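Local coordinates for protein putative phosphatase (Bacteroides thetaiotaomicron, PDB 3KYA) that binds zinc ions and is a putative phosphatase, with an immunoglobulin-like IPT/TIG domain joined to a larger all-beta part, at residues 46-58 against 72-86. Sequence-based numbering, arbitrary orientation. Where two conformers were deposited one is given.
Sequences SKVKVKIGGKDAI and PSGAFSGEIEITVGE. With EDO (1,2-ethanediol), chain E; EDO (1,2-ethanediol), chain D; EDO (1,2-ethanediol), chain C.
In the IPT/TIG domain, strands 48-52 and 80-84 run antiparallel as sheet neighbours, joined by paired backbone bonds at Lys-49 with Thr-83 and Lys-51 with Glu-81. Val-48, Val-50, Ile-52, Ile-80, Ile-82 and Val-84 turn to the buried face, where strands 19-28 and 33-39 cover Ile-80 and Ile-82. Val-50 and Ile-82 lie side by side, CG2 to CG1 at 3.8 Å. Ile-52 CG2, opposite its backbone N (CG1 at chi1 -57°), rests on Ala-75 CB, while its CB meets Pro-72 CD at 3.8 Å. The other face is polar. There, an ethanediol, probably from the crystallisation liquor, rests over Lys-49 CB and gives a hydrogen bond from O1 to Glu-81 OE2 (2.6 Å). A lysine in place of Glu-81 would probably leave Lys-51 without the opposite charge near its ammonium and the ethanediol hydroxyl without its acceptor. At one end Lys-47 NZ reaches Glu-86 OE2 (2.8 Å) in a salt bridge on the anti side, 32° out of the carboxylate plane; water 1 ties the same oxygen to Ser-46 O. At the other, the type I' turn 52-55 packs against residues 72-79. Gly-53 N bonds to Glu-79 O, and a CB on Gly-53 would clash with Ala-75 C. Lys-55 sets CB on Pro-72 CG and then passes the Ser-73 and Gly-74 carbonyls, placing NZ 2.7 Å from Gly-74 O, above the carbonyl plane. A tight hairpin flanked by an antiparallel strand, apolar on its inner face, fits the immunoglobulin-like beta-sandwich of IPT/TIG domains.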
ATOM      1  N   SER A  46       3.853  31.487 -18.819  1.00 11.85           N
ATOM      2  CA  SER A  46       2.859  32.069 -19.736  1.00 11.96           C
ATOM      3  C   SER A  46       3.281  32.055 -21.208  1.00 12.30           C
ATOM      4  O   SER A  46       2.430  32.136 -22.092  1.00 12.25           O
ATOM      5  CB  SER A  46       2.472  33.499 -19.304  1.00 12.13           C
ATOM      6  OG  SER A  46       3.500  34.446 -19.562  1.00 11.63           O
ATOM      7  N   LYS A  47       4.580  31.929 -21.473  1.00 12.10           N
ATOM      8  CA  LYS A  47       5.092  31.945 -22.839  1.00 12.39           C
ATOM      9  C   LYS A  47       5.454  30.557 -23.359  1.00 13.00           C
ATOM     10  O   LYS A  47       6.026  30.433 -24.453  1.00 13.36           O
ATOM     11  CB  LYS A  47       6.315  32.881 -22.923  1.00 12.18           C
ATOM     12  CG  LYS A  47       5.988  34.355 -22.726  1.00 11.59           C
ATOM     13  CD  LYS A  47       5.194  34.895 -23.911  1.00 11.80           C
ATOM     14  CE  LYS A  47       4.961  36.398 -23.822  1.00 11.97           C
ATOM     15  NZ  LYS A  47       4.224  36.904 -25.024  1.00  9.60           N
ATOM     16  N   VAL A  48       5.099  29.513 -22.612  1.00 13.08           N
ATOM     17  CA  VAL A  48       5.445  28.152 -23.015  1.00 13.31           C
ATOM     18  C   VAL A  48       4.223  27.244 -23.077  1.00 13.76           C
ATOM     19  O   VAL A  48       3.377  27.245 -22.178  1.00 13.68           O
ATOM     20  CB  VAL A  48       6.486  27.566 -22.049  1.00 13.18           C
ATOM     21  CG1 VAL A  48       6.696  26.055 -22.281  1.00 14.56           C
ATOM     22  CG2 VAL A  48       7.811  28.336 -22.162  1.00 12.76           C
ATOM     23  N   LYS A  49       4.145  26.471 -24.155  1.00 14.72           N
ATOM     24  CA  LYS A  49       3.098  25.478 -24.332  1.00 15.02           C
ATOM     25  C   LYS A  49       3.778  24.158 -24.694  1.00 14.80           C
ATOM     26  O   LYS A  49       4.730  24.127 -25.487  1.00 14.20           O
ATOM     27  CB  LYS A  49       2.089  25.913 -25.401  1.00 15.75           C
ATOM     28  CG  LYS A  49       1.344  27.201 -25.070  1.00 17.55           C
ATOM     29  CD  LYS A  49       0.439  27.061 -23.828  1.00 20.76           C
ATOM     30  CE  LYS A  49      -0.229  28.376 -23.422  1.00 22.88           C
ATOM     31  NZ  LYS A  49       0.737  29.363 -22.846  1.00 22.89           N
ATOM     32  N   VAL A  50       3.305  23.081 -24.077  1.00 14.37           N
ATOM     33  CA  VAL A  50       3.864  21.754 -24.276  1.00 14.09           C
ATOM     34  C   VAL A  50       2.778  20.762 -24.650  1.00 14.35           C
ATOM     35  O   VAL A  50       1.689  20.770 -24.069  1.00 14.08           O
ATOM     36  CB  VAL A  50       4.568  21.255 -22.975  1.00 14.22           C
ATOM     37  CG1 VAL A  50       5.029  19.794 -23.114  1.00 14.29           C
ATOM     38  CG2 VAL A  50       5.758  22.133 -22.614  1.00 14.03           C
ATOM     39  N   LYS A  51       3.074  19.918 -25.637  1.00 14.61           N
ATOM     40  CA  LYS A  51       2.206  18.810 -25.993  1.00 15.29           C
ATOM     41  C   LYS A  51       3.019  17.529 -25.878  1.00 15.21           C
ATOM     42  O   LYS A  51       4.200  17.496 -26.237  1.00 14.55           O
ATOM     43  CB  LYS A  51       1.675  18.914 -27.421  1.00 16.02           C
ATOM     44  CG  LYS A  51       0.555  19.888 -27.634  1.00 18.18           C
ATOM     45  CD  LYS A  51       0.006  19.731 -29.065  1.00 21.39           C
ATOM     46  CE  LYS A  51      -1.212  20.603 -29.302  1.00 23.26           C
ATOM     47  NZ  LYS A  51      -1.724  20.408 -30.706  1.00 26.70           N
ATOM     48  N   ILE A  52       2.383  16.490 -25.352  1.00 15.22           N
ATOM     49  CA  ILE A  52       3.004  15.174 -25.267  1.00 15.06           C
ATOM     50  C   ILE A  52       2.031  14.181 -25.875  1.00 14.81           C
ATOM     51  O   ILE A  52       0.877  14.100 -25.462  1.00 14.14           O
ATOM     52  CB  ILE A  52       3.352  14.774 -23.834  1.00 15.77           C
ATOM     53  CG1 ILE A  52       4.274  15.812 -23.192  1.00 17.45           C
ATOM     54  CG2 ILE A  52       4.032  13.376 -23.820  1.00 14.89           C
ATOM     55  CD1 ILE A  52       4.683  15.450 -21.777  1.00 20.36           C
ATOM     56  N   GLY A  53       2.492  13.416 -26.868  1.00 14.62           N
ATOM     57  CA  GLY A  53       1.623  12.457 -27.538  1.00 14.56           C
ATOM     58  C   GLY A  53       0.411  13.131 -28.170  1.00 14.40           C
ATOM     59  O   GLY A  53      -0.672  12.542 -28.230  1.00 14.55           O
ATOM     60  N   GLY A  54       0.595  14.369 -28.623  1.00 14.48           N
ATOM     61  CA  GLY A  54      -0.492  15.167 -29.207  1.00 14.96           C
ATOM     62  C   GLY A  54      -1.455  15.801 -28.212  1.00 15.23           C
ATOM     63  O   GLY A  54      -2.371  16.519 -28.614  1.00 15.61           O
ATOM     64  N   LYS A  55      -1.250  15.564 -26.920  1.00 15.12           N
ATOM     65  CA  LYS A  55      -2.130  16.095 -25.876  1.00 15.62           C
ATOM     66  C   LYS A  55      -1.496  17.288 -25.153  1.00 15.65           C
ATOM     67  O   LYS A  55      -0.317  17.238 -24.798  1.00 14.82           O
ATOM     68  CB  LYS A  55      -2.427  15.015 -24.848  1.00 15.48           C
ATOM     69  CG  LYS A  55      -3.084  13.748 -25.384  1.00 18.13           C
ATOM     70  CD  LYS A  55      -4.417  14.027 -26.033  1.00 21.19           C
ATOM     71  CE  LYS A  55      -5.254  12.758 -26.169  1.00 23.90           C
ATOM     72  NZ  LYS A  55      -4.551  11.629 -26.867  1.00 26.28           N
ATOM     73  N   ASP A  56      -2.277  18.349 -24.921  1.00 15.28           N
ATOM     74  CA  ASP A  56      -1.788  19.509 -24.182  1.00 15.83           C
ATOM     75  C   ASP A  56      -1.389  19.107 -22.773  1.00 15.09           C
ATOM     76  O   ASP A  56      -2.117  18.368 -22.101  1.00 15.72           O
ATOM     77  CB  ASP A  56      -2.853  20.610 -24.103  1.00 16.58           C
ATOM     78  CG  ASP A  56      -3.212  21.187 -25.460  1.00 19.64           C
ATOM     79  OD1 ASP A  56      -2.339  21.240 -26.355  1.00 22.29           O
ATOM     80  OD2 ASP A  56      -4.377  21.616 -25.607  1.00 24.89           O
ATOM     81  N   ALA A  57      -0.225  19.576 -22.335  1.00 14.71           N
ATOM     82  CA  ALA A  57       0.307  19.262 -21.018  1.00 14.48           C
ATOM     83  C   ALA A  57       0.369  20.490 -20.095  1.00 14.21           C
ATOM     84  O   ALA A  57       0.695  21.608 -20.529  1.00 15.69           O
ATOM     85  CB  ALA A  57       1.714  18.617 -21.135  1.00 14.04           C
ATOM     86  N   ILE A  58       0.063  20.268 -18.825  1.00 13.71           N
ATOM     87  CA  ILE A  58       0.132  21.313 -17.807  0.50 13.64           C
ATOM     88  C   ILE A  58       1.597  21.685 -17.566  1.00 13.67           C
ATOM     89  O   ILE A  58       2.405  20.816 -17.217  1.00 13.71           O
ATOM     90  CB  ILE A  58      -0.500  20.845 -16.477  0.50 13.99           C
ATOM     91  CG1 ILE A  58      -2.002  20.570 -16.649  0.50 13.92           C
ATOM     92  CG2 ILE A  58      -0.276  21.886 -15.368  0.50 13.77           C
ATOM     93  CD1 ILE A  58      -2.625  19.856 -15.464  0.50 12.47           C
ATOM     94  N   PRO A  72       0.242  14.150 -19.724  1.00 12.56           N
ATOM     95  CA  PRO A  72      -1.214  14.094 -19.851  1.00 12.48           C
ATOM     96  C   PRO A  72      -1.772  12.697 -20.088  1.00 12.34           C
ATOM     97  O   PRO A  72      -1.062  11.814 -20.616  1.00 12.00           O
ATOM     98  CB  PRO A  72      -1.498  14.963 -21.076  1.00 12.62           C
ATOM     99  CG  PRO A  72      -0.201  15.140 -21.784  1.00 13.24           C
ATOM    100  CD  PRO A  72       0.909  14.688 -20.925  1.00 12.53           C
ATOM    101  N   SER A  73      -3.024  12.495 -19.693  1.00 12.21           N
ATOM    102  CA  SER A  73      -3.717  11.256 -19.998  1.00 12.70           C
ATOM    103  C   SER A  73      -3.784  11.067 -21.516  1.00 13.05           C
ATOM    104  O   SER A  73      -4.036  12.018 -22.265  1.00 12.62           O
ATOM    105  CB  SER A  73      -5.142  11.285 -19.436  1.00 13.27           C
ATOM    106  OG  SER A  73      -5.129  11.256 -18.022  1.00 12.80           O
ATOM    107  N   GLY A  74      -3.551   9.839 -21.979  1.00 13.39           N
ATOM    108  CA  GLY A  74      -3.652   9.527 -23.392  1.00 13.28           C
ATOM    109  C   GLY A  74      -2.513  10.003 -24.284  1.00 13.70           C
ATOM    110  O   GLY A  74      -2.716  10.169 -25.479  1.00 14.06           O
ATOM    111  N   ALA A  75      -1.317  10.192 -23.726  1.00 13.37           N
ATOM    112  CA  ALA A  75      -0.161  10.664 -24.493  1.00 13.18           C
ATOM    113  C   ALA A  75       0.581   9.478 -25.133  1.00 12.75           C
ATOM    114  O   ALA A  75       1.803   9.378 -25.045  1.00 12.54           O
ATOM    115  CB  ALA A  75       0.771  11.462 -23.599  1.00 13.29           C
ATOM    116  N   PHE A  76      -0.171   8.625 -25.816  1.00 13.05           N
ATOM    117  CA  PHE A  76       0.343   7.348 -26.349  1.00 13.42           C
ATOM    118  C   PHE A  76       1.644   7.418 -27.141  1.00 13.80           C
ATOM    119  O   PHE A  76       2.541   6.616 -26.895  1.00 13.99           O
ATOM    120  CB  PHE A  76      -0.712   6.640 -27.215  1.00 13.55           C
ATOM    121  CG  PHE A  76      -1.973   6.315 -26.475  1.00 14.58           C
ATOM    122  CD1 PHE A  76      -2.025   5.232 -25.612  1.00 15.95           C
ATOM    123  CD2 PHE A  76      -3.111   7.091 -26.647  1.00 14.43           C
ATOM    124  CE1 PHE A  76      -3.189   4.935 -24.911  1.00 15.36           C
ATOM    125  CE2 PHE A  76      -4.284   6.796 -25.942  1.00 15.97           C
ATOM    126  CZ  PHE A  76      -4.316   5.719 -25.085  1.00 15.29           C
ATOM    127  N   SER A  77       1.753   8.353 -28.077  1.00 14.27           N
ATOM    128  CA  SER A  77       2.939   8.396 -28.948  1.00 15.16           C
ATOM    129  C   SER A  77       4.206   8.866 -28.213  1.00 15.40           C
ATOM    130  O   SER A  77       5.331   8.536 -28.630  1.00 15.40           O
ATOM    131  CB  SER A  77       2.683   9.262 -30.195  1.00 15.42           C
ATOM    132  OG  SER A  77       2.830  10.645 -29.913  1.00 16.02           O
ATOM    133  N   GLY A  78       4.037   9.630 -27.130  1.00 14.92           N
ATOM    134  CA  GLY A  78       5.175  10.123 -26.352  1.00 15.05           C
ATOM    135  C   GLY A  78       5.974  11.231 -27.013  1.00 15.29           C
ATOM    136  O   GLY A  78       7.019  11.634 -26.497  1.00 15.60           O
ATOM    137  N   GLU A  79       5.500  11.724 -28.152  1.00 15.83           N
ATOM    138  CA  GLU A  79       6.185  12.811 -28.847  0.50 16.32           C
ATOM    139  C   GLU A  79       6.077  14.081 -28.015  1.00 16.41           C
ATOM    140  O   GLU A  79       4.984  14.449 -27.582  1.00 16.91           O
ATOM    141  CB  GLU A  79       5.600  13.027 -30.245  0.50 16.65           C
ATOM    142  CG  GLU A  79       5.813  11.845 -31.177  0.50 17.60           C
ATOM    143  CD  GLU A  79       5.257  12.083 -32.560  0.50 19.05           C
ATOM    144  OE1 GLU A  79       4.549  13.095 -32.755  0.50 20.17           O
ATOM    145  OE2 GLU A  79       5.533  11.255 -33.454  0.50 21.38           O
ATOM    146  N   ILE A  80       7.215  14.726 -27.769  1.00 15.83           N
ATOM    147  CA  ILE A  80       7.274  15.950 -26.960  1.00 15.79           C
ATOM    148  C   ILE A  80       7.476  17.151 -27.864  1.00 16.03           C
ATOM    149  O   ILE A  80       8.472  17.224 -28.589  1.00 16.07           O
ATOM    150  CB  ILE A  80       8.401  15.879 -25.919  1.00 15.29           C
ATOM    151  CG1 ILE A  80       8.182  14.680 -24.999  1.00 15.97           C
ATOM    152  CG2 ILE A  80       8.460  17.151 -25.103  1.00 15.90           C
ATOM    153  CD1 ILE A  80       9.321  14.378 -24.073  1.00 13.79           C
ATOM    154  N   GLU A  81       6.522  18.083 -27.842  1.00 15.74           N
ATOM    155  CA  GLU A  81       6.579  19.271 -28.684  1.00 16.31           C
ATOM    156  C   GLU A  81       6.431  20.475 -27.776  1.00 15.93           C
ATOM    157  O   GLU A  81       5.581  20.472 -26.874  1.00 15.83           O
ATOM    158  CB  GLU A  81       5.484  19.219 -29.755  1.00 16.86           C
ATOM    159  CG  GLU A  81       5.467  20.380 -30.743  1.00 19.62           C
ATOM    160  CD  GLU A  81       4.194  20.421 -31.585  1.00 22.63           C
ATOM    161  OE1 GLU A  81       3.996  19.536 -32.450  1.00 26.79           O
ATOM    162  OE2 GLU A  81       3.395  21.359 -31.405  1.00 25.45           O
ATOM    163  N   ILE A  82       7.294  21.469 -27.981  1.00 15.03           N
ATOM    164  CA  ILE A  82       7.293  22.682 -27.174  0.50 14.79           C
ATOM    165  C   ILE A  82       7.290  23.893 -28.085  1.00 14.79           C
ATOM    166  O   ILE A  82       7.976  23.899 -29.113  1.00 14.44           O
ATOM    167  CB  ILE A  82       8.525  22.755 -26.242  0.50 14.62           C
ATOM    168  CG1 ILE A  82       8.514  21.607 -25.233  0.50 14.14           C
ATOM    169  CG2 ILE A  82       8.562  24.084 -25.481  0.50 14.88           C
ATOM    170  CD1 ILE A  82       9.670  21.651 -24.245  0.50 13.41           C
ATOM    171  N   THR A  83       6.499  24.896 -27.720  1.00 14.71           N
ATOM    172  CA  THR A  83       6.428  26.154 -28.437  1.00 14.78           C
ATOM    173  C   THR A  83       6.674  27.246 -27.409  1.00 14.74           C
ATOM    174  O   THR A  83       5.987  27.306 -26.385  1.00 15.25           O
ATOM    175  CB  THR A  83       5.073  26.394 -29.129  1.00 15.06           C
ATOM    176  OG1 THR A  83       4.832  25.361 -30.086  1.00 15.71           O
ATOM    177  CG2 THR A  83       5.054  27.778 -29.847  1.00 15.19           C
ATOM    178  N   VAL A  84       7.680  28.072 -27.668  1.00 14.55           N
ATOM    179  CA  VAL A  84       8.043  29.181 -26.810  1.00 14.24           C
ATOM    180  C   VAL A  84       7.751  30.458 -27.592  1.00 15.01           C
ATOM    181  O   VAL A  84       8.086  30.560 -28.776  1.00 14.45           O
ATOM    182  CB  VAL A  84       9.528  29.121 -26.402  1.00 14.41           C
ATOM    183  CG1 VAL A  84       9.860  30.221 -25.358  1.00 13.72           C
ATOM    184  CG2 VAL A  84       9.873  27.741 -25.860  1.00 12.98           C
ATOM    185  N   GLY A  85       7.103  31.420 -26.939  1.00 14.86           N
ATOM    186  CA  GLY A  85       6.751  32.675 -27.585  1.00 15.63           C
ATOM    187  C   GLY A  85       5.389  32.645 -28.252  1.00 15.93           C
ATOM    188  O   GLY A  85       4.723  31.606 -28.286  1.00 16.22           O
ATOM    189  N   GLU A  86       4.972  33.791 -28.787  1.00 16.38           N
ATOM    190  CA  GLU A  86       3.662  33.911 -29.416  1.00 17.07           C
ATOM    191  C   GLU A  86       3.723  34.695 -30.712  1.00 18.05           C
ATOM    192  O   GLU A  86       4.598  35.535 -30.892  1.00 18.10           O
ATOM    193  CB  GLU A  86       2.688  34.615 -28.474  1.00 16.73           C
ATOM    194  CG  GLU A  86       2.572  34.016 -27.092  1.00 16.90           C
ATOM    195  CD  GLU A  86       1.543  34.750 -26.256  1.00 17.90           C
ATOM    196  OE1 GLU A  86       0.359  34.712 -26.648  1.00 18.18           O
ATOM    197  OE2 GLU A  86       1.914  35.380 -25.235  1.00 16.13           O
TER
HETATM  198  C1  EDO E   4       3.417  22.615 -28.377  1.00 38.81           C
HETATM  199  O1  EDO E   4       3.891  23.129 -29.623  1.00 39.13           O
HETATM  200  C2  EDO E   4       2.262  23.470 -27.870  1.00 39.42           C
HETATM  201  O2  EDO E   4       1.114  23.353 -28.712  1.00 39.41           O
HETATM  202  C1  EDO D   3      -3.947  14.506 -16.770  1.00 26.50           C
HETATM  203  O1  EDO D   3      -4.122  14.765 -18.173  1.00 25.33           O
HETATM  204  C2  EDO D   3      -2.640  15.078 -16.242  1.00 26.30           C
HETATM  205  O2  EDO D   3      -2.621  16.497 -16.389  1.00 28.10           O
HETATM  206  C1  EDO C   2      -5.050   7.179 -18.283  1.00 29.44           C
HETATM  207  O1  EDO C   2      -5.510   8.008 -19.356  1.00 28.17           O
HETATM  208  C2  EDO C   2      -5.662   7.624 -16.965  1.00 28.99           C
HETATM  209  O2  EDO C   2      -5.109   8.886 -16.577  1.00 29.92           O
HETATM  210  O   HOH W   1       0.839  34.348 -23.007  1.00 24.27           O
HETATM  211  O   HOH W   2      -0.537   9.848 -28.852  1.00 15.20           O
HETATM  212  O   HOH W   3       3.023  15.956 -29.005  1.00 14.64           O